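Local coordinates for protein epoxide hydrolase (Aspergillus niger, PDB 3G02) that probably hydrolyses epoxides to vicinal diols and, in this form obtained by directed evolution, is enantioselective, at residues A[90-95]-A[174-179]; A[168-173]-A[312-317]. The protein carries 9 engineered substitutions. All coordinates share one frame; numbering follows the deposited sequence.

Contact 1 (A[90-95]-A[174-179]); sequences TEIEGL and VDQLMK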
ATOM      1  N   THR A  90      23.732  -1.509 -23.095  1.00 13.51           N
ATOM      2  CA  THR A  90      23.534  -2.169 -24.373  1.00 14.25           C
ATOM      3  C   THR A  90      22.039  -2.270 -24.610  1.00 14.74           C
ATOM      4  O   THR A  90      21.253  -2.217 -23.661  1.00 14.72           O
ATOM      5  CB  THR A  90      24.221  -3.552 -24.429  1.00 14.39           C
ATOM      6  OG1 THR A  90      24.235  -4.029 -25.782  1.00 15.16           O
ATOM      7  CG2 THR A  90      23.521  -4.568 -23.532  1.00 15.01           C
ATOM      8  N   GLU A  91      21.644  -2.399 -25.870  1.00 14.94           N
ATOM      9  CA  GLU A  91      20.234  -2.519 -26.195  1.00 15.55           C
ATOM     10  C   GLU A  91      19.830  -3.965 -26.413  1.00 15.44           C
ATOM     11  O   GLU A  91      20.429  -4.684 -27.213  1.00 15.49           O
ATOM     12  CB  GLU A  91      19.867  -1.643 -27.390  1.00 15.73           C
ATOM     13  CG  GLU A  91      19.949  -0.155 -27.080  1.00 18.50           C
ATOM     14  CD  GLU A  91      18.884   0.665 -27.783  1.00 21.92           C
ATOM     15  OE1 GLU A  91      18.979   1.913 -27.745  1.00 23.89           O
ATOM     16  OE2 GLU A  91      17.948   0.073 -28.369  1.00 24.31           O
ATOM     17  N   ILE A  92      18.810  -4.386 -25.674  1.00 15.17           N
ATOM     18  CA  ILE A  92      18.276  -5.733 -25.772  1.00 15.29           C
ATOM     19  C   ILE A  92      16.766  -5.613 -25.919  1.00 15.65           C
ATOM     20  O   ILE A  92      16.099  -5.026 -25.064  1.00 15.58           O
ATOM     21  CB  ILE A  92      18.653  -6.590 -24.536  1.00 15.23           C
ATOM     22  CG1 ILE A  92      20.168  -6.821 -24.495  1.00 14.89           C
ATOM     23  CG2 ILE A  92      17.913  -7.923 -24.559  1.00 15.01           C
ATOM     24  CD1 ILE A  92      20.704  -7.206 -23.128  1.00 15.81           C
ATOM     25  N   GLU A  93      16.241  -6.146 -27.023  1.00 16.18           N
ATOM     26  CA  GLU A  93      14.804  -6.086 -27.336  1.00 16.95           C
ATOM     27  C   GLU A  93      14.231  -4.664 -27.264  1.00 16.64           C
ATOM     28  O   GLU A  93      13.095  -4.463 -26.833  1.00 17.06           O
ATOM     29  CB  GLU A  93      14.012  -7.051 -26.438  1.00 16.94           C
ATOM     30  CG  GLU A  93      14.369  -8.514 -26.652  1.00 18.06           C
ATOM     31  CD  GLU A  93      13.667  -9.462 -25.696  1.00 18.49           C
ATOM     32  OE1 GLU A  93      12.637  -9.082 -25.091  1.00 20.48           O
ATOM     33  OE2 GLU A  93      14.150 -10.603 -25.559  1.00 21.02           O
ATOM     34  N   GLY A  94      15.030  -3.682 -27.675  1.00 16.15           N
ATOM     35  CA  GLY A  94      14.603  -2.289 -27.668  1.00 16.15           C
ATOM     36  C   GLY A  94      14.705  -1.613 -26.311  1.00 15.86           C
ATOM     37  O   GLY A  94      14.371  -0.434 -26.178  1.00 16.56           O
ATOM     38  N   LEU A  95      15.156  -2.356 -25.302  1.00 14.92           N
ATOM     39  CA  LEU A  95      15.360  -1.790 -23.969  1.00 14.48           C
ATOM     40  C   LEU A  95      16.822  -1.440 -23.771  1.00 13.73           C
ATOM     41  O   LEU A  95      17.704  -2.196 -24.178  1.00 13.90           O
ATOM     42  CB  LEU A  95      14.922  -2.774 -22.879  1.00 14.38           C
ATOM     43  CG  LEU A  95      13.496  -3.337 -22.909  1.00 15.45           C
ATOM     44  CD1 LEU A  95      13.291  -4.329 -21.778  1.00 16.85           C
ATOM     45  CD2 LEU A  95      12.456  -2.231 -22.847  1.00 15.97           C
ATOM     46  N   VAL A 174      18.445 -11.080 -19.184  1.00 11.99           N
ATOM     47  CA  VAL A 174      19.710 -11.368 -18.500  1.00 12.03           C
ATOM     48  C   VAL A 174      20.537 -12.381 -19.298  1.00 12.36           C
ATOM     49  O   VAL A 174      21.734 -12.178 -19.512  1.00 12.30           O
ATOM     50  CB  VAL A 174      19.486 -11.848 -17.045  1.00 11.89           C
ATOM     51  CG1 VAL A 174      20.798 -12.297 -16.402  1.00 11.93           C
ATOM     52  CG2 VAL A 174      18.856 -10.741 -16.208  1.00 12.11           C
ATOM     53  N   ASP A 175      19.885 -13.448 -19.753  1.00 12.82           N
ATOM     54  CA  ASP A 175      20.547 -14.468 -20.567  1.00 13.22           C
ATOM     55  C   ASP A 175      21.123 -13.863 -21.849  1.00 13.52           C
ATOM     56  O   ASP A 175      22.257 -14.168 -22.232  1.00 13.65           O
ATOM     57  CB  ASP A 175      19.582 -15.610 -20.894  1.00 13.45           C
ATOM     58  CG  ASP A 175      20.185 -16.637 -21.840  1.00 14.14           C
ATOM     59  OD1 ASP A 175      21.034 -17.441 -21.398  1.00 15.70           O
ATOM     60  OD2 ASP A 175      19.784 -16.645 -23.022  1.00 15.39           O
ATOM     61  N   GLN A 176      20.351 -12.995 -22.503  1.00 13.68           N
ATOM     62  CA  GLN A 176      20.814 -12.333 -23.725  1.00 14.15           C
ATOM     63  C   GLN A 176      22.022 -11.434 -23.457  1.00 14.22           C
ATOM     64  O   GLN A 176      22.964 -11.394 -24.252  1.00 14.11           O
ATOM     65  CB  GLN A 176      19.682 -11.537 -24.388  1.00 14.36           C
ATOM     66  CG  GLN A 176      19.988 -11.093 -25.823  1.00 16.25           C
ATOM     67  CD  GLN A 176      20.393 -12.251 -26.729  1.00 18.15           C
ATOM     68  OE1 GLN A 176      19.658 -13.229 -26.876  1.00 20.70           O
ATOM     69  NE2 GLN A 176      21.571 -12.143 -27.337  1.00 20.03           N
ATOM     70  N   LEU A 177      21.996 -10.718 -22.336  1.00 13.67           N
ATOM     71  CA  LEU A 177      23.118  -9.875 -21.948  1.00 13.54           C
ATOM     72  C   LEU A 177      24.389 -10.703 -21.810  1.00 13.21           C
ATOM     73  O   LEU A 177      25.432 -10.332 -22.350  1.00 13.32           O
ATOM     74  CB  LEU A 177      22.817  -9.137 -20.637  1.00 13.26           C
ATOM     75  CG  LEU A 177      23.975  -8.350 -20.013  1.00 13.66           C
ATOM     76  CD1 LEU A 177      24.425  -7.196 -20.900  1.00 13.46           C
ATOM     77  CD2 LEU A 177      23.582  -7.846 -18.629  1.00 13.68           C
ATOM     78  N   MET A 178      24.292 -11.821 -21.094  1.00 13.28           N
ATOM     79  CA  MET A 178      25.449 -12.690 -20.875  1.00 13.46           C
ATOM     80  C   MET A 178      25.967 -13.275 -22.189  1.00 13.94           C
ATOM     81  O   MET A 178      27.177 -13.354 -22.398  1.00 14.14           O
ATOM     82  CB  MET A 178      25.131 -13.787 -19.856  1.00 13.49           C
ATOM     83  CG  MET A 178      24.863 -13.263 -18.438  1.00 13.39           C
ATOM     84  SD  MET A 178      26.213 -12.260 -17.788  1.00 13.00           S
ATOM     85  CE  MET A 178      27.233 -13.509 -17.007  1.00 13.12           C
ATOM     86  N   LYS A 179      25.052 -13.651 -23.081  1.00 14.34           N
ATOM     87  CA  LYS A 179      25.443 -14.136 -24.409  1.00 14.83           C
ATOM     88  C   LYS A 179      26.137 -13.045 -25.225  1.00 15.00           C
ATOM     89  O   LYS A 179      27.174 -13.288 -25.857  1.00 15.11           O
ATOM     90  CB  LYS A 179      24.232 -14.696 -25.157  1.00 14.95           C
ATOM     91  CG  LYS A 179      23.792 -16.049 -24.648  1.00 15.65           C
ATOM     92  CD  LYS A 179      22.468 -16.488 -25.247  1.00 17.45           C
ATOM     93  CE  LYS A 179      22.147 -17.918 -24.843  1.00 18.89           C
ATOM     94  NZ  LYS A 179      20.724 -18.283 -25.112  1.00 20.12           N
TER
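Ile-92 carries most of the apolar contact by sending two of its branches to two residues of the helix. Its CD1 rests on the start of the Leu-177 side chain, 3.8 Å from Leu-177 CB, and equally touches the backbone at Leu-177 CA. The two side chains meet at about a right angle. CG1 lies anti to the carbonyl carbon (chi1 -66°) and chi2 is extended, which carries CD1 forward to the helix. The other branch, CG2, lies against the aliphatic part of Gln-176, at 4.0 Å from Gln-176 CG. Leu-177 is met a second time, further out: its CD1 touches CG2 of Thr-90 at 3.8 Å.

The contact joins edge strand 87-92 of the alpha/beta-hydrolase sheet to helix 167-180, which connects strands 143-148 and 187-191. The axes of strand 90-92 and helix 174-179 come within 9.5 Å, at 132° between their N-to-C directions. Leu-177 also touches Phe-99, Val-146 and Pro-148, and so packs on neighbouring strands as well.

Polar interactions stay within each segment or turn to other partners. Gln-176 bends at chi2, which turns its amide away from the strand, and NE2 bonds to Asp-180 OD1. One helical turn apart, Lys-179 NZ forms a salt bridge with Asp-175 OD2 at 2.8 Å, on the syn lone pair of that oxygen. Asp-175 OD1 is held by Tyr-187 OH.

Backbone bonds close the hairpin. Ile-92 to Leu-95 is a type I' turn, with positive phi at both Glu-93 and Gly-94. Ile-92 N bonds to Leu-95 O at 2.9 Å, and Leu-95 N returns the bond to Ile-92 O at 2.8 Å.

Contact 2 (A[168-173]-A[312-317]); sequences MDNARV and IHTYRE. With FMT (formic acid), chain C.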
ATOM      1  N   MET A 168       9.844 -14.197 -16.653  1.00 12.36           N
ATOM      2  CA  MET A 168      10.513 -14.902 -17.751  1.00 12.75           C
ATOM      3  C   MET A 168      11.164 -13.932 -18.731  1.00 12.48           C
ATOM      4  O   MET A 168      12.254 -14.193 -19.247  1.00 12.20           O
ATOM      5  CB  MET A 168       9.535 -15.823 -18.486  1.00 13.39           C
ATOM      6  CG  MET A 168      10.195 -16.743 -19.515  1.00 15.94           C
ATOM      7  SD  MET A 168      11.403 -17.871 -18.780  1.00 20.79           S
ATOM      8  CE  MET A 168      10.344 -18.942 -17.816  1.00 20.56           C
ATOM      9  N   ASP A 169      10.493 -12.812 -18.984  1.00 12.03           N
ATOM     10  CA  ASP A 169      11.032 -11.760 -19.839  1.00 12.05           C
ATOM     11  C   ASP A 169      12.319 -11.177 -19.256  1.00 11.71           C
ATOM     12  O   ASP A 169      13.282 -10.923 -19.984  1.00 11.72           O
ATOM     13  CB  ASP A 169      10.000 -10.650 -20.031  1.00 12.61           C
ATOM     14  CG  ASP A 169       8.780 -11.107 -20.808  1.00 14.11           C
ATOM     15  OD1 ASP A 169       8.940 -11.691 -21.901  1.00 16.85           O
ATOM     16  OD2 ASP A 169       7.653 -10.872 -20.326  1.00 15.00           O
ATOM     17  N   ASN A 170      12.324 -10.968 -17.940  1.00 11.05           N
ATOM     18  CA  ASN A 170      13.521 -10.523 -17.241  1.00 10.87           C
ATOM     19  C   ASN A 170      14.670 -11.514 -17.398  1.00 10.65           C
ATOM     20  O   ASN A 170      15.808 -11.117 -17.675  1.00 10.69           O
ATOM     21  CB  ASN A 170      13.224 -10.289 -15.757  1.00 10.55           C
ATOM     22  CG  ASN A 170      12.691  -8.891 -15.477  1.00 10.93           C
ATOM     23  OD1 ASN A 170      13.441  -8.012 -15.062  1.00 11.10           O
ATOM     24  ND2 ASN A 170      11.399  -8.682 -15.704  1.00 10.68           N
ATOM     25  N   ALA A 171      14.359 -12.798 -17.227  1.00 10.79           N
ATOM     26  CA  ALA A 171      15.340 -13.873 -17.385  1.00 11.32           C
ATOM     27  C   ALA A 171      15.918 -13.888 -18.798  1.00 11.59           C
ATOM     28  O   ALA A 171      17.134 -13.976 -18.978  1.00 11.54           O
ATOM     29  CB  ALA A 171      14.721 -15.216 -17.038  1.00 11.30           C
ATOM     30  N   ARG A 172      15.046 -13.774 -19.796  1.00 11.95           N
ATOM     31  CA  ARG A 172      15.484 -13.758 -21.187  1.00 12.53           C
ATOM     32  C   ARG A 172      16.444 -12.592 -21.471  1.00 12.36           C
ATOM     33  O   ARG A 172      17.433 -12.750 -22.189  1.00 12.66           O
ATOM     34  CB  ARG A 172      14.278 -13.725 -22.128  1.00 12.51           C
ATOM     35  CG  ARG A 172      14.624 -13.933 -23.603  1.00 13.58           C
ATOM     36  CD  ARG A 172      13.389 -13.847 -24.494  1.00 13.98           C
ATOM     37  NE  ARG A 172      12.740 -12.542 -24.388  1.00 15.59           N
ATOM     38  CZ  ARG A 172      11.602 -12.311 -23.737  1.00 16.17           C
ATOM     39  NH1 ARG A 172      10.957 -13.306 -23.136  1.00 16.70           N
ATOM     40  NH2 ARG A 172      11.112 -11.081 -23.689  1.00 16.85           N
ATOM     41  N   VAL A 173      16.162 -11.429 -20.885  1.00 12.08           N
ATOM     42  CA  VAL A 173      17.039 -10.260 -21.013  1.00 11.99           C
ATOM     43  C   VAL A 173      18.421 -10.504 -20.385  1.00 12.02           C
ATOM     44  O   VAL A 173      19.443 -10.169 -20.984  1.00 12.08           O
ATOM     45  CB  VAL A 173      16.383  -8.981 -20.424  1.00 11.99           C
ATOM     46  CG1 VAL A 173      17.389  -7.838 -20.325  1.00 12.67           C
ATOM     47  CG2 VAL A 173      15.185  -8.562 -21.275  1.00 12.47           C
ATOM     48  N   ILE A 312       8.214  -2.245 -10.494  1.00  7.06           N
ATOM     49  CA  ILE A 312       7.297  -3.120  -9.763  1.00  6.85           C
ATOM     50  C   ILE A 312       6.462  -4.054 -10.646  1.00  7.25           C
ATOM     51  O   ILE A 312       5.647  -4.820 -10.135  1.00  7.30           O
ATOM     52  CB  ILE A 312       6.415  -2.326  -8.770  1.00  6.43           C
ATOM     53  CG1 ILE A 312       5.568  -1.271  -9.497  1.00  7.07           C
ATOM     54  CG2 ILE A 312       7.295  -1.691  -7.677  1.00  6.46           C
ATOM     55  CD1 ILE A 312       4.520  -0.624  -8.616  1.00  7.18           C
ATOM     56  N   HIS A 313       6.708  -4.029 -11.957  1.00  7.61           N
ATOM     57  CA  HIS A 313       5.942  -4.856 -12.899  1.00  7.80           C
ATOM     58  C   HIS A 313       5.949  -6.340 -12.549  1.00  7.98           C
ATOM     59  O   HIS A 313       4.969  -7.043 -12.796  1.00  8.43           O
ATOM     60  CB  HIS A 313       6.407  -4.641 -14.354  1.00  7.92           C
ATOM     61  CG  HIS A 313       7.813  -5.091 -14.630  1.00  8.34           C
ATOM     62  ND1 HIS A 313       8.913  -4.294 -14.388  1.00  8.53           N
ATOM     63  CD2 HIS A 313       8.295  -6.243 -15.158  1.00  8.74           C
ATOM     64  CE1 HIS A 313      10.010  -4.943 -14.738  1.00  9.35           C
ATOM     65  NE2 HIS A 313       9.663  -6.126 -15.209  1.00  8.69           N
ATOM     66  N   THR A 314       7.046  -6.809 -11.963  1.00  8.03           N
ATOM     67  CA  THR A 314       7.198  -8.228 -11.666  1.00  8.21           C
ATOM     68  C   THR A 314       6.319  -8.706 -10.520  1.00  8.05           C
ATOM     69  O   THR A 314       6.050  -9.899 -10.412  1.00  8.94           O
ATOM     70  CB  THR A 314       8.646  -8.574 -11.309  1.00  8.41           C
ATOM     71  OG1 THR A 314       9.096  -7.674 -10.296  1.00  8.85           O
ATOM     72  CG2 THR A 314       9.542  -8.452 -12.539  1.00  8.75           C
ATOM     73  N   TYR A 315       5.875  -7.790  -9.663  1.00  8.20           N
ATOM     74  CA  TYR A 315       5.143  -8.202  -8.467  1.00  7.67           C
ATOM     75  C   TYR A 315       3.862  -8.981  -8.746  1.00  8.19           C
ATOM     76  O   TYR A 315       3.534  -9.905  -8.013  1.00  8.44           O
ATOM     77  CB  TYR A 315       4.857  -7.008  -7.555  1.00  7.20           C
ATOM     78  CG  TYR A 315       6.033  -6.655  -6.683  1.00  6.60           C
ATOM     79  CD1 TYR A 315       7.096  -5.910  -7.189  1.00  6.05           C
ATOM     80  CD2 TYR A 315       6.093  -7.080  -5.355  1.00  5.79           C
ATOM     81  CE1 TYR A 315       8.186  -5.586  -6.389  1.00  5.76           C
ATOM     82  CE2 TYR A 315       7.177  -6.766  -4.548  1.00  6.60           C
ATOM     83  CZ  TYR A 315       8.221  -6.022  -5.073  1.00  6.11           C
ATOM     84  OH  TYR A 315       9.302  -5.699  -4.285  1.00  6.53           O
ATOM     85  N   ARG A 316       3.149  -8.620  -9.808  1.00  8.73           N
ATOM     86  CA  ARG A 316       1.907  -9.331 -10.135  1.00  9.64           C
ATOM     87  C   ARG A 316       2.147 -10.798 -10.504  1.00 10.44           C
ATOM     88  O   ARG A 316       1.224 -11.607 -10.434  1.00 10.67           O
ATOM     89  CB  ARG A 316       1.103  -8.602 -11.209  1.00  9.45           C
ATOM     90  CG  ARG A 316       1.850  -8.305 -12.490  1.00  9.71           C
ATOM     91  CD  ARG A 316       0.964  -7.473 -13.378  1.00 10.43           C
ATOM     92  NE  ARG A 316       1.626  -6.950 -14.569  1.00 10.98           N
ATOM     93  CZ  ARG A 316       2.263  -5.784 -14.631  1.00 11.11           C
ATOM     94  NH1 ARG A 316       2.368  -5.013 -13.553  1.00 10.24           N
ATOM     95  NH2 ARG A 316       2.807  -5.389 -15.772  1.00 11.62           N
ATOM     96  N   GLU A 317       3.385 -11.132 -10.872  1.00 11.02           N
ATOM     97  CA  GLU A 317       3.787 -12.529 -11.079  1.00 12.13           C
ATOM     98  C   GLU A 317       4.544 -13.107  -9.880  1.00 12.66           C
ATOM     99  O   GLU A 317       4.443 -14.303  -9.595  1.00 13.22           O
ATOM    100  CB  GLU A 317       4.650 -12.669 -12.332  1.00 12.24           C
ATOM    101  CG  GLU A 317       3.925 -12.385 -13.633  1.00 13.65           C
ATOM    102  CD  GLU A 317       4.680 -12.888 -14.851  1.00 16.09           C
ATOM    103  OE1 GLU A 317       5.876 -13.228 -14.716  1.00 17.26           O
ATOM    104  OE2 GLU A 317       4.067 -12.942 -15.940  1.00 18.10           O
TER
HETATM  105  C   FMT C 408      10.827  -7.529  -2.295  1.00  8.42           C
HETATM  106  O1  FMT C 408      11.365  -8.222  -1.437  1.00  8.55           O
HETATM  107  O2  FMT C 408       9.701  -7.054  -2.141  1.00  8.44           O
HETATM  108  O   HOH W   1       7.062 -14.836 -16.481  1.00 19.46           O
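Asn-170 and His-313 approach from opposite directions and meet amide to ring edge. Asn-170 ND2 donates to His-313 NE2 at 3.1 Å, with a nearly straight N-H...N angle of 165°. The two planes are only 17° apart. The amide nitrogen lies close to the ring plane and meets the ring at its edge. With chi1 at 65°, CG of His-313 sits between the backbone N and the carbonyl carbon, and the ring reaches toward the helix with NE2 foremost.

The side chains of Thr-314 and Asn-170 cross at about a right angle. Thr-314 CG2 is the part that touches, 3.7 Å from Asn-170 ND2. Asn-170 ND2 also bonds to Gly-166 O, just before its own segment, so one amide nitrogen serves two acceptors.

A water links the backbone of one segment to a side chain of the other: it accepts from Met-168 N at 2.9 Å and donates to Glu-317 OE1 at 2.7 Å.

Helix 167-180 of the alpha/beta-hydrolase core thus meets the segment that carries Tyr-315, a predicted proton donor. Tyr-315 OH donates to O2 of a formic acid at 2.6 Å. That molecule, probably from the crystallisation liquor, is also bonded to Tyr-252 OH.

His-313 ND1 bonds to Arg-310 O while NE2 accepts from Asn-170. This pattern is consistent with a neutral imidazole protonated on ND1, and the two bonds together would hold the ring's rotation.

How the contacts relate
Helix 167-180 serves both contacts, and their centres lie 14 Å apart. Its later turns take up strand 87-92 in contact 1, and its earlier turns meet residues 312-317 in contact 2. The two contacts touch directly. Arg-172 NE forms a salt bridge with Glu-93 OE2 at 2.7 Å, so the hairpin end of contact 1 is tied to the helix part of contact 2. Ile-92 CD1 also packs on Val-173 O at 3.9 Å. Contact 1 lies away from the predicted active-site residues. Contact 2 includes Tyr-315, a predicted proton donor, and the side chain of Thr-314 is about 8 Å from that of Asp-193, the predicted nucleophile.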